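Local structure of integral membrane indolylacetylinositol arabinosyltransferase EmbB (Mycolicibacterium smegmatis MC2 155, 7BVC) at residues 614-619 with 660-665; 609-614 with 682-687; 521-526 with 624-629. The protein probably acts as an arabinosyltransferase that polymerises arabinose into the arabinan of cell-wall arabinogalactan. One frame throughout, in Å; residues are numbered along the deposited sequence.

Interaction 1. Residues 614-619 with 660-665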
# COMPACT_ATOMS: atom_id res chain seq x y z
N PHE B 614 1.45 -25.21 -21.54
CA PHE B 614 1.87 -25.35 -20.15
C PHE B 614 3.32 -24.93 -19.96
O PHE B 614 3.66 -24.31 -18.94
CB PHE B 614 1.66 -26.79 -19.67
CG PHE B 614 1.81 -26.95 -18.19
CD1 PHE B 614 0.83 -26.46 -17.33
CD2 PHE B 614 2.92 -27.56 -17.64
CE1 PHE B 614 0.96 -26.60 -15.97
CE2 PHE B 614 3.05 -27.70 -16.28
CZ PHE B 614 2.07 -27.22 -15.44
N LEU B 615 4.19 -25.25 -20.92
CA LEU B 615 5.56 -24.77 -20.86
C LEU B 615 5.61 -23.25 -20.87
O LEU B 615 6.40 -22.63 -20.13
CB LEU B 615 6.37 -25.34 -22.02
CG LEU B 615 7.84 -24.97 -22.09
CD1 LEU B 615 8.56 -25.44 -20.84
CD2 LEU B 615 8.48 -25.56 -23.33
N SER B 616 4.78 -22.62 -21.71
CA SER B 616 4.70 -21.17 -21.73
C SER B 616 4.28 -20.62 -20.37
O SER B 616 4.84 -19.63 -19.89
CB SER B 616 3.71 -20.72 -22.81
OG SER B 616 3.57 -19.31 -22.81
N LEU B 617 3.29 -21.25 -19.73
CA LEU B 617 2.85 -20.80 -18.41
C LEU B 617 3.96 -20.94 -17.38
O LEU B 617 4.12 -20.07 -16.51
CB LEU B 617 1.61 -21.59 -17.98
CG LEU B 617 1.11 -21.37 -16.55
CD1 LEU B 617 0.78 -19.91 -16.32
CD2 LEU B 617 -0.10 -22.24 -16.27
N VAL B 618 4.73 -22.02 -17.45
CA VAL B 618 5.84 -22.22 -16.51
C VAL B 618 6.88 -21.12 -16.69
O VAL B 618 7.37 -20.53 -15.71
CB VAL B 618 6.45 -23.62 -16.69
CG1 VAL B 618 7.80 -23.70 -16.00
CG2 VAL B 618 5.51 -24.68 -16.16
N LEU B 619 7.25 -20.83 -17.94
CA LEU B 619 8.21 -19.76 -18.18
C LEU B 619 7.66 -18.41 -17.73
O LEU B 619 8.42 -17.56 -17.24
CB LEU B 619 8.61 -19.73 -19.65
CG LEU B 619 9.50 -20.88 -20.11
CD1 LEU B 619 9.42 -21.07 -21.61
CD2 LEU B 619 10.94 -20.65 -19.67
N ALA B 660 10.52 -13.20 -22.81
CA ALA B 660 10.71 -13.42 -24.24
C ALA B 660 10.58 -14.90 -24.59
O ALA B 660 9.96 -15.26 -25.60
CB ALA B 660 12.06 -12.88 -24.69
N LEU B 661 11.17 -15.78 -23.77
CA LEU B 661 11.03 -17.21 -24.01
C LEU B 661 9.58 -17.65 -23.91
O LEU B 661 9.12 -18.49 -24.69
CB LEU B 661 11.90 -17.99 -23.03
CG LEU B 661 13.42 -17.80 -23.15
CD1 LEU B 661 14.13 -18.44 -21.98
CD2 LEU B 661 13.92 -18.39 -24.46
N SER B 662 8.84 -17.10 -22.94
CA SER B 662 7.43 -17.44 -22.80
C SER B 662 6.62 -16.96 -24.00
O SER B 662 5.71 -17.66 -24.46
CB SER B 662 6.88 -16.84 -21.51
OG SER B 662 5.46 -16.85 -21.51
N ALA B 663 6.93 -15.76 -24.51
CA ALA B 663 6.24 -15.27 -25.70
C ALA B 663 6.54 -16.15 -26.91
O ALA B 663 5.65 -16.43 -27.72
CB ALA B 663 6.64 -13.83 -25.98
N ILE B 664 7.79 -16.62 -27.03
CA ILE B 664 8.14 -17.51 -28.14
C ILE B 664 7.38 -18.83 -28.01
O ILE B 664 6.87 -19.36 -29.01
CB ILE B 664 9.66 -17.72 -28.18
CG1 ILE B 664 10.36 -16.44 -28.62
CG2 ILE B 664 10.01 -18.87 -29.12
CD1 ILE B 664 11.87 -16.56 -28.69
N ALA B 665 7.28 -19.36 -26.79
CA ALA B 665 6.53 -20.59 -26.59
C ALA B 665 5.05 -20.41 -26.89
O ALA B 665 4.40 -21.31 -27.44
CB ALA B 665 6.73 -21.10 -25.16

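Interaction 2. Residues 609-614 with 682-687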
# COMPACT_ATOMS: atom_id res chain seq x y z
N ARG B 609 0.16 -29.02 -28.47
CA ARG B 609 -0.09 -27.61 -28.20
C ARG B 609 -0.46 -27.37 -26.74
O ARG B 609 -0.12 -26.32 -26.18
CB ARG B 609 -1.18 -27.07 -29.13
CG ARG B 609 -2.59 -27.49 -28.81
CD ARG B 609 -3.58 -26.47 -29.34
NE ARG B 609 -4.96 -26.96 -29.31
CZ ARG B 609 -5.78 -26.82 -28.27
NH1 ARG B 609 -7.01 -27.29 -28.34
NH2 ARG B 609 -5.37 -26.20 -27.18
N ASN B 610 -1.12 -28.33 -26.10
CA ASN B 610 -1.43 -28.18 -24.68
C ASN B 610 -0.16 -28.20 -23.84
O ASN B 610 -0.00 -27.39 -22.91
CB ASN B 610 -2.39 -29.28 -24.24
CG ASN B 610 -3.74 -29.19 -24.93
OD1 ASN B 610 -4.31 -28.11 -25.06
ND2 ASN B 610 -4.26 -30.33 -25.37
N ARG B 611 0.76 -29.10 -24.15
CA ARG B 611 2.02 -29.16 -23.42
C ARG B 611 2.87 -27.92 -23.69
O ARG B 611 3.55 -27.42 -22.79
CB ARG B 611 2.77 -30.44 -23.79
CG ARG B 611 2.13 -31.68 -23.19
CD ARG B 611 2.97 -32.93 -23.41
NE ARG B 611 2.61 -33.63 -24.64
CZ ARG B 611 3.45 -33.87 -25.64
NH1 ARG B 611 4.70 -33.47 -25.55
NH2 ARG B 611 3.03 -34.52 -26.71
N MET B 612 2.82 -27.40 -24.92
CA MET B 612 3.53 -26.16 -25.22
C MET B 612 2.94 -24.99 -24.44
O MET B 612 3.68 -24.12 -23.95
CB MET B 612 3.50 -25.89 -26.72
CG MET B 612 4.70 -25.10 -27.22
SD MET B 612 6.22 -26.05 -27.13
CE MET B 612 7.41 -24.74 -26.89
N ALA B 613 1.61 -24.94 -24.31
CA ALA B 613 0.98 -23.88 -23.53
C ALA B 613 1.35 -23.98 -22.06
O ALA B 613 1.57 -22.96 -21.39
CB ALA B 613 -0.54 -23.93 -23.71
N PHE B 614 1.45 -25.21 -21.54
CA PHE B 614 1.87 -25.35 -20.15
C PHE B 614 3.32 -24.93 -19.96
O PHE B 614 3.66 -24.31 -18.94
CB PHE B 614 1.66 -26.79 -19.67
CG PHE B 614 1.81 -26.95 -18.19
CD1 PHE B 614 0.83 -26.46 -17.33
CD2 PHE B 614 2.92 -27.56 -17.64
CE1 PHE B 614 0.96 -26.60 -15.97
CE2 PHE B 614 3.05 -27.70 -16.28
CZ PHE B 614 2.07 -27.22 -15.44
N VAL B 682 10.15 -32.34 -31.17
CA VAL B 682 10.97 -31.60 -30.23
C VAL B 682 10.17 -31.16 -29.01
O VAL B 682 10.75 -30.91 -27.95
CB VAL B 682 11.63 -30.39 -30.91
CG1 VAL B 682 12.42 -30.85 -32.13
CG2 VAL B 682 10.59 -29.38 -31.32
N VAL B 683 8.85 -31.05 -29.14
CA VAL B 683 8.01 -30.78 -27.98
C VAL B 683 8.08 -31.94 -27.00
O VAL B 683 8.05 -31.75 -25.78
CB VAL B 683 6.57 -30.48 -28.41
CG1 VAL B 683 5.72 -30.11 -27.21
CG2 VAL B 683 6.55 -29.36 -29.43
N ASP B 684 8.19 -33.18 -27.52
CA ASP B 684 8.35 -34.33 -26.64
C ASP B 684 9.63 -34.23 -25.82
O ASP B 684 9.67 -34.72 -24.69
CB ASP B 684 8.35 -35.62 -27.46
CG ASP B 684 7.01 -35.91 -28.10
OD1 ASP B 684 5.98 -35.48 -27.54
OD2 ASP B 684 6.98 -36.57 -29.16
N ARG B 685 10.67 -33.61 -26.37
CA ARG B 685 11.90 -33.41 -25.62
C ARG B 685 11.79 -32.26 -24.64
O ARG B 685 12.28 -32.34 -23.51
CB ARG B 685 13.07 -33.17 -26.59
CG ARG B 685 13.43 -34.37 -27.45
CD ARG B 685 14.49 -34.01 -28.47
NE ARG B 685 14.69 -35.07 -29.45
CZ ARG B 685 15.28 -34.89 -30.63
NH1 ARG B 685 15.73 -33.70 -30.98
NH2 ARG B 685 15.42 -35.92 -31.46
N LEU B 686 11.14 -31.16 -25.06
CA LEU B 686 11.11 -29.97 -24.22
C LEU B 686 10.12 -30.08 -23.07
O LEU B 686 10.31 -29.43 -22.03
CB LEU B 686 10.78 -28.74 -25.07
CG LEU B 686 11.78 -28.35 -26.15
CD1 LEU B 686 11.20 -27.27 -27.04
CD2 LEU B 686 13.09 -27.89 -25.53
N THR B 687 9.07 -30.89 -23.21
CA THR B 687 7.97 -30.91 -22.25
C THR B 687 7.92 -32.20 -21.45
O THR B 687 6.85 -32.78 -21.23
CB THR B 687 6.64 -30.68 -22.96
OG1 THR B 687 6.41 -31.75 -23.89
CG2 THR B 687 6.66 -29.36 -23.71

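Interaction 3. Residues 521-526 with 624-629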
# COMPACT_ATOMS: atom_id res chain seq x y z
N GLY B 521 8.51 -9.17 -0.01
CA GLY B 521 8.29 -10.01 -1.18
C GLY B 521 9.48 -9.97 -2.11
O GLY B 521 9.64 -9.02 -2.88
N ALA B 522 10.31 -11.01 -2.08
CA ALA B 522 11.55 -11.06 -2.82
C ALA B 522 11.51 -12.22 -3.81
O ALA B 522 10.47 -12.86 -4.01
CB ALA B 522 12.73 -11.18 -1.86
N ILE B 523 12.66 -12.49 -4.44
CA ILE B 523 12.73 -13.56 -5.43
C ILE B 523 12.38 -14.91 -4.80
O ILE B 523 11.66 -15.72 -5.40
CB ILE B 523 14.12 -13.59 -6.08
CG1 ILE B 523 14.28 -12.43 -7.06
CG2 ILE B 523 14.36 -14.90 -6.81
CD1 ILE B 523 15.63 -12.38 -7.73
N SER B 524 12.86 -15.15 -3.59
CA SER B 524 12.68 -16.44 -2.94
C SER B 524 11.36 -16.57 -2.19
O SER B 524 10.95 -17.69 -1.87
CB SER B 524 13.83 -16.71 -1.97
OG SER B 524 13.81 -15.78 -0.90
N ARG B 525 10.68 -15.46 -1.91
CA ARG B 525 9.45 -15.49 -1.13
C ARG B 525 8.19 -15.55 -1.99
O ARG B 525 7.09 -15.33 -1.48
CB ARG B 525 9.39 -14.27 -0.21
CG ARG B 525 10.67 -14.02 0.55
CD ARG B 525 10.50 -14.31 2.02
NE ARG B 525 9.63 -13.34 2.68
CZ ARG B 525 9.21 -13.44 3.93
NH1 ARG B 525 9.57 -14.47 4.68
NH2 ARG B 525 8.42 -12.50 4.44
N ARG B 526 8.33 -15.85 -3.29
CA ARG B 526 7.18 -15.99 -4.17
C ARG B 526 6.96 -17.43 -4.64
O ARG B 526 5.85 -17.75 -5.09
CB ARG B 526 7.34 -15.09 -5.40
CG ARG B 526 7.61 -13.64 -5.06
CD ARG B 526 7.77 -12.79 -6.31
NE ARG B 526 7.92 -11.37 -5.97
CZ ARG B 526 7.83 -10.38 -6.85
NH1 ARG B 526 7.59 -10.64 -8.13
NH2 ARG B 526 7.97 -9.13 -6.45
N PHE B 624 7.82 -14.01 -13.67
CA PHE B 624 7.22 -13.26 -12.57
C PHE B 624 8.06 -13.39 -11.30
O PHE B 624 8.21 -12.43 -10.54
CB PHE B 624 5.80 -13.73 -12.30
CG PHE B 624 5.25 -13.28 -10.98
CD1 PHE B 624 4.82 -11.98 -10.81
CD2 PHE B 624 5.17 -14.15 -9.91
CE1 PHE B 624 4.32 -11.55 -9.59
CE2 PHE B 624 4.68 -13.73 -8.69
CZ PHE B 624 4.25 -12.43 -8.53
N CYS B 625 8.60 -14.58 -11.05
CA CYS B 625 9.42 -14.79 -9.85
C CYS B 625 10.66 -13.92 -9.87
O CYS B 625 10.99 -13.26 -8.88
CB CYS B 625 9.80 -16.27 -9.73
SG CYS B 625 8.43 -17.38 -9.41
N PHE B 626 11.38 -13.91 -11.00
CA PHE B 626 12.68 -13.26 -11.07
C PHE B 626 12.60 -11.74 -11.23
O PHE B 626 13.61 -11.13 -11.61
CB PHE B 626 13.51 -13.86 -12.20
CG PHE B 626 14.47 -14.91 -11.75
CD1 PHE B 626 15.73 -14.56 -11.29
CD2 PHE B 626 14.12 -16.25 -11.77
CE1 PHE B 626 16.62 -15.52 -10.86
CE2 PHE B 626 15.01 -17.22 -11.34
CZ PHE B 626 16.26 -16.85 -10.89
N ALA B 627 11.46 -11.12 -10.96
CA ALA B 627 11.27 -9.68 -11.17
C ALA B 627 11.32 -8.90 -9.87
O ALA B 627 10.56 -7.94 -9.69
CB ALA B 627 9.96 -9.42 -11.90
N SER B 628 12.20 -9.26 -8.94
CA SER B 628 12.31 -8.56 -7.67
C SER B 628 13.76 -8.64 -7.19
O SER B 628 14.64 -9.17 -7.87
CB SER B 628 11.36 -9.15 -6.63
OG SER B 628 11.32 -8.35 -5.47
N THR B 629 14.00 -8.09 -6.00
CA THR B 629 15.34 -8.08 -5.43
C THR B 629 15.66 -9.43 -4.79
O THR B 629 14.82 -10.32 -4.68
CB THR B 629 15.47 -6.96 -4.40
OG1 THR B 629 14.76 -7.32 -3.21
CG2 THR B 629 14.90 -5.66 -4.94

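Interaction 1. Residues 614-619 with 660-665
A close antiparallel packing of two helices, each predicted to span the membrane, brings residues 614-619 of helix 608-625 against residues 660-665 of helix 654-675. The segment axes approach to 8.3 Å and run at 166° to one another. Such nearness depends on small residues at the interface: S616 and S662 lie level with each other, their CA atoms 4.7 Å apart.

The two serines make a reciprocal pair of bonds. In both, OG stands anti to the backbone N (chi1 178° in S616 and 165° in S662), which lays the hydroxyl beside its own carbonyl carbon and points it across the interface. S616 OG donates to S662 O over 3.2 Å, and S662 OG returns the bond to S616 O over 3.3 Å. Each hydroxyl approaches from above the plane of the carbonyl it meets, not along a lone pair.

Both segments fall in the part of the chain assigned to the GT-C clan of glycosyltransferases, whose members carry a multi-helix membrane domain. Here the polar hydroxyls find partners within the helix pair itself, and a bound cardiolipin also touches both serines.

Apolar contacts flank the serine pair. The methyl of A665 rests against the CB of S616, 3.8 Å away. One turn further along helix 608-625, L619 lies against S662, its CB 3.8 Å from S662 CB. With CG anti to its carbonyl carbon, L619 carries CD1 over the backbone of L661, where it comes within 4.2 Å of L661 CB. F614 and V618 turn instead to helices 527-545 and 690-712, so helix 608-625 is packed on more than one flank.

Interaction 2. Residues 609-614 with 682-687
R611 leaves helix 608-625 with CG anti to its carbonyl carbon, runs straight through chi2, then bends at chi3 (-92°), so that the edge of the guanidinium meets D684 and T687. T687 places OG1 between its backbone N and carbonyl carbon, the crowded position, and thereby holds the hydroxyl up to the arginine.

R611 NH1 donates to T687 OG1 at 2.9 Å, with the oxygen lying in the guanidinium plane at its edge. The same nitrogen forms a salt bridge with D684 OD1 at 3.1 Å, using the anti lone pair of that oxygen, while R611 NH2 adds a weak bond to OD1. The guanidinium and carboxylate planes are 19° apart, though D684 OD1 lies somewhat out of the guanidinium plane. T687 OG1 in turn donates a hydrogen bond to V683 O, which also accepts from T687 N. A cation near the carbonyl end of this short helix would probably be favoured electrostatically, and R611 NE is held separately by L605 O.

Next to this polar group M612 SD rests on the branched end of V683, 4.0 Å from CG2.

The two segments' axes cross at 39°. W668 of helix 654-675 touches both M612 and V682, R609 forms a salt bridge with cardiolipin, and F614 reaches helix 527-545.

Interaction 3. Residues 521-526 with 624-629
Two bonds join the loop 521-526 to the chain leaving helix 608-625. I523 N donates to T629 O over 3.1 Å with an N-H...O angle of 150°, approaching almost along the C=O axis. S628 OG, anti to its backbone N, donates to G521 O at 3.2 Å; it lies in the carbonyl plane and on a lone pair. Backbone and side chain thus fix the loop at two neighbouring points.

R526 supplies a third, looser link. Its chain is extended from CG to NE and delivers NH1 to F624 O at 3.1 Å, a weak bond whose acceptor lies near the guanidinium plane at its edge. NH1 also sits over one face of the F624 ring, toward the rim. The result is an off-centre cation-pi contact, with R526 CZ 4.9 Å from the F624 ring centroid and 28° off its normal; the two flat groups are tilted by 33°. Because F624 O belongs to the last turn of its helix, the positive charge probably gains from the carbonyl groups at that helix end.

The contact joins the C-terminal end of helix 608-625 to the loop leading into helix 527-545, within the region assigned to the GT-C clan. R525 of the same loop touches H580, a residue of the ethambutol pocket, and is paired with D520.

Farther out, S628 CB lies over a face of the R526 guanidinium, 3.4 Å from NH2. I523 lies along the carbonyls of S628 and T629, its CG1 3.2 Å from T629 O; its CD1 makes a more distant apolar contact, 4.2 Å from F626 CD1. Both I523 and F626 also touch M698 of helix 690-712. A522 brings its CB to 3.6 Å from T629 O. F624 and A627 also pack on aromatic side chains of another protein chain.

In the fold
All three contacts are buried and all use helix 608-625, at successive levels along it. Interactions 1 and 2 lie 10 Å apart between centres and share F614; they touch where M612 meets A665 and where L615 reaches L686 and T687, so helices 654-675 and 682-686 pack on it together. Interaction 3 sits nearer the centre of the chain, about 18 Å from interaction 1 between centres. Chemistry follows place: within the helix pair, neutral hydroxyls bond to carbonyls; at the start of helix 608-625 a salt bridge appears; at its far end, a loop joins by one backbone bond, a serine hydroxyl and a cation-pi contact.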